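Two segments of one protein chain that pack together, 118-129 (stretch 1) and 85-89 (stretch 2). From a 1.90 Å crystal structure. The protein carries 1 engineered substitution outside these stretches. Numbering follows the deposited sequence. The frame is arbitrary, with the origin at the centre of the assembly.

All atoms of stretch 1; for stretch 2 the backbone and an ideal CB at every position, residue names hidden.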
# COMPACT_ATOMS: atom_id res chain seq x y z
N ASP A 118 4.94 -16.67 -1.59
CA ASP A 118 3.56 -16.21 -1.51
C ASP A 118 3.41 -14.83 -2.17
O ASP A 118 2.41 -14.55 -2.82
CB ASP A 118 3.12 -16.12 -0.04
CG ASP A 118 3.08 -17.47 0.63
OD1 ASP A 118 2.87 -17.52 1.86
OD2 ASP A 118 3.25 -18.49 -0.07
N ALA A 119 4.42 -13.98 -1.97
CA ALA A 119 4.42 -12.64 -2.53
C ALA A 119 4.54 -12.71 -4.05
O ALA A 119 3.83 -12.01 -4.77
CB ALA A 119 5.59 -11.84 -1.96
N LYS A 120 5.44 -13.56 -4.53
CA LYS A 120 5.63 -13.74 -5.96
C LYS A 120 4.34 -14.27 -6.59
O LYS A 120 3.89 -13.78 -7.63
CB LYS A 120 6.79 -14.72 -6.22
CG LYS A 120 7.26 -14.77 -7.68
CD LYS A 120 8.46 -15.70 -7.86
CE LYS A 120 8.88 -15.78 -9.32
NZ LYS A 120 10.10 -16.62 -9.54
N LYS A 121 3.72 -15.25 -5.93
CA LYS A 121 2.48 -15.83 -6.43
C LYS A 121 1.34 -14.81 -6.49
O LYS A 121 0.56 -14.80 -7.45
CB LYS A 121 2.07 -17.02 -5.56
CG LYS A 121 0.78 -17.71 -5.99
CD LYS A 121 0.48 -18.93 -5.13
CE LYS A 121 -0.84 -19.58 -5.51
NZ LYS A 121 -0.91 -19.90 -6.97
N PHE A 122 1.24 -13.95 -5.48
CA PHE A 122 0.19 -12.94 -5.46
C PHE A 122 0.42 -11.95 -6.59
O PHE A 122 -0.50 -11.55 -7.30
CB PHE A 122 0.18 -12.20 -4.13
CG PHE A 122 -0.95 -11.22 -3.99
CD1 PHE A 122 -2.22 -11.65 -3.63
CD2 PHE A 122 -0.74 -9.87 -4.26
CE1 PHE A 122 -3.28 -10.75 -3.54
CE2 PHE A 122 -1.80 -8.96 -4.17
CZ PHE A 122 -3.07 -9.40 -3.81
N PHE A 123 1.68 -11.55 -6.74
CA PHE A 123 2.11 -10.60 -7.76
C PHE A 123 1.70 -11.08 -9.15
O PHE A 123 1.07 -10.34 -9.92
CB PHE A 123 3.63 -10.45 -7.67
CG PHE A 123 4.21 -9.53 -8.70
CD1 PHE A 123 3.90 -8.17 -8.70
CD2 PHE A 123 5.13 -10.01 -9.63
CE1 PHE A 123 4.50 -7.31 -9.61
CE2 PHE A 123 5.73 -9.15 -10.55
CZ PHE A 123 5.42 -7.80 -10.53
N PHE A 124 2.07 -12.31 -9.49
CA PHE A 124 1.75 -12.86 -10.80
C PHE A 124 0.26 -13.12 -11.01
O PHE A 124 -0.28 -12.80 -12.06
CB PHE A 124 2.51 -14.17 -11.03
CG PHE A 124 3.93 -13.98 -11.47
CD1 PHE A 124 4.99 -14.31 -10.64
CD2 PHE A 124 4.21 -13.46 -12.74
CE1 PHE A 124 6.31 -14.14 -11.06
CE2 PHE A 124 5.52 -13.29 -13.17
CZ PHE A 124 6.58 -13.63 -12.32
N ASP A 125 -0.40 -13.69 -10.01
CA ASP A 125 -1.82 -14.01 -10.15
C ASP A 125 -2.76 -12.81 -10.17
O ASP A 125 -3.78 -12.84 -10.86
CB ASP A 125 -2.27 -14.96 -9.03
CG ASP A 125 -1.57 -16.30 -9.08
OD1 ASP A 125 -1.22 -16.77 -10.19
OD2 ASP A 125 -1.38 -16.91 -8.00
N HIS A 126 -2.43 -11.75 -9.44
CA HIS A 126 -3.35 -10.61 -9.38
C HIS A 126 -2.82 -9.22 -9.69
O HIS A 126 -3.60 -8.33 -10.01
CB HIS A 126 -3.98 -10.55 -7.99
CG HIS A 126 -4.59 -11.84 -7.54
ND1 HIS A 126 -5.74 -12.35 -8.09
CD2 HIS A 126 -4.18 -12.74 -6.61
CE1 HIS A 126 -6.03 -13.50 -7.51
NE2 HIS A 126 -5.10 -13.76 -6.60
N VAL A 127 -1.51 -9.02 -9.61
CA VAL A 127 -0.97 -7.68 -9.82
C VAL A 127 -0.29 -7.36 -11.13
O VAL A 127 -0.72 -6.47 -11.86
CB VAL A 127 0.01 -7.34 -8.67
CG1 VAL A 127 0.49 -5.89 -8.80
CG2 VAL A 127 -0.67 -7.57 -7.33
N ALA A 128 0.79 -8.07 -11.42
CA ALA A 128 1.57 -7.84 -12.62
C ALA A 128 0.76 -7.59 -13.89
O ALA A 128 1.10 -6.71 -14.69
CB ALA A 128 2.51 -9.02 -12.85
N TYR A 129 -0.31 -8.35 -14.06
CA TYR A 129 -1.12 -8.23 -15.26
C TYR A 129 -2.56 -7.83 -15.00
O TYR A 129 -3.42 -8.00 -15.86
CB TYR A 129 -1.11 -9.57 -16.00
CG TYR A 129 0.28 -10.16 -16.08
CD1 TYR A 129 1.30 -9.50 -16.77
CD2 TYR A 129 0.58 -11.36 -15.44
CE1 TYR A 129 2.59 -10.03 -16.81
CE2 TYR A 129 1.87 -11.90 -15.48
CZ TYR A 129 2.87 -11.23 -16.17
OH TYR A 129 4.14 -11.74 -16.20
N UNK A 85 1.87 2.41 -11.43
CA UNK A 85 2.97 1.50 -11.19
C UNK A 85 2.59 0.39 -10.23
O UNK A 85 1.66 0.52 -9.44
CB UNK A 85 4.18 2.27 -10.65
N UNK A 86 3.33 -0.71 -10.30
CA UNK A 86 3.12 -1.83 -9.41
C UNK A 86 4.48 -2.48 -9.23
O UNK A 86 5.41 -2.18 -9.98
CB UNK A 86 2.08 -2.81 -9.95
N UNK A 87 4.62 -3.34 -8.24
CA UNK A 87 5.90 -3.99 -8.05
C UNK A 87 5.96 -4.93 -6.87
O UNK A 87 5.13 -4.86 -5.95
CB UNK A 87 6.99 -2.93 -7.89
N UNK A 88 6.94 -5.83 -6.93
CA UNK A 88 7.22 -6.80 -5.88
C UNK A 88 8.53 -6.28 -5.30
O UNK A 88 9.52 -6.13 -6.02
CB UNK A 88 7.31 -8.24 -6.39
N UNK A 89 8.53 -5.99 -4.00
CA UNK A 89 9.72 -5.44 -3.36
C UNK A 89 10.04 -6.07 -2.01
O UNK A 89 9.16 -6.32 -1.21
CB UNK A 89 9.55 -3.93 -3.18

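Stretch 2 is an extended strand that runs nearly antiparallel to the helix of stretch 1, at 160° between their directions and 9.0 Å at closest approach. Because side chains along an extended strand alternate in direction, 86 and 88 face the helix, while the ideal CB at 87 points away; the helix offers the strand a row of apolar side chains, Ala119, Phe123 and Val127, all directed toward it.

At position 85 the ideal CB has nothing of stretch 1 within 5.5 Å. The extended backbone (-165/158) suits many residues, and stretch 1 imposes no choice. The deposited residue is Phe85, whose ring stays out of reach of the helix.

Position 86 points toward stretch 1. Its ideal CB lies 3.7 Å from Val127 CG1 and 5.1 Å from Phe123 CE1, so the surroundings are apolar and already close at the first side-chain atom. A small or medium apolar side chain, such as alanine, cysteine or valine, would suit; nothing here calls for a charge. The residue is Cys86. Its CB packs against Val127, 3.7 Å from CG1, while chi1 of 86° (p) carries the sulfur to 3.9 Å between SG and Phe123 CE1. SG approaches that ring obliquely, 5.2 Å from its centroid, and also lies 4.3 Å from Ala128 CA.

At position 87 the ideal CB points away, with Phe123 CE1 still 5.3 Å off. Stretch 1 would tolerate several side chains here, but the almost fully extended phi of 178° is uncommon for residues other than glycine. Gly87 occupies the position, and its backbone provides the contact: its C atom lies 3.9 Å from Phe123 CE1.

Position 88 again points toward the helix, with its ideal CB 4.1 Å from Phe123 CG and 5.4 Å from Ala119 O. The ring lies beneath the CB, and the small methyl of Ala119, one turn toward the N-terminus of the helix, leaves room beyond the ring. A branched or flexible apolar residue, leucine, isoleucine or methionine, would fit. Leu88 does so with the largest buried area of the strand residues. Its CB sits over the face of the Phe123 ring, 4.1 Å from the ring centroid and 9° off the normal, a CH-pi contact. With chi1 t and chi2 p, the methyls extend past the ring: CD1 reaches 3.7 Å from Ala119 CB, and CD2 comes within 4.1 Å of Lys120 CA, where the lysine's end leads away.

Position 89 finds nothing of stretch 1 within 5.5 Å of its ideal CB, and its beta backbone leaves the choice open. Phe89 makes no contact with the helix. No hydrogen bond links the stretches; apolar packing holds the contact.

Stretch 2 85-89: FCGLF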
# COMPACT_ATOMS: atom_id res chain seq x y z
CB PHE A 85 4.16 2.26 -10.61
CG PHE A 85 3.89 2.85 -9.25
CD1 PHE A 85 4.14 2.12 -8.09
CD2 PHE A 85 3.36 4.13 -9.12
CE1 PHE A 85 3.85 2.64 -6.83
CE2 PHE A 85 3.07 4.67 -7.86
CZ PHE A 85 3.31 3.92 -6.72
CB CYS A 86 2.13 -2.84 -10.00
SG CYS A 86 2.88 -4.07 -11.10
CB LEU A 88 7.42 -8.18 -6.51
CG LEU A 88 7.95 -9.31 -5.62
CD1 LEU A 88 6.97 -9.61 -4.50
CD2 LEU A 88 8.17 -10.55 -6.48
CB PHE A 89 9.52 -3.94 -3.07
CG PHE A 89 9.25 -3.10 -4.27
CD1 PHE A 89 10.29 -2.57 -5.02
CD2 PHE A 89 7.94 -2.75 -4.60
CE1 PHE A 89 10.04 -1.70 -6.08
CE2 PHE A 89 7.68 -1.88 -5.65
CZ PHE A 89 8.72 -1.36 -6.39
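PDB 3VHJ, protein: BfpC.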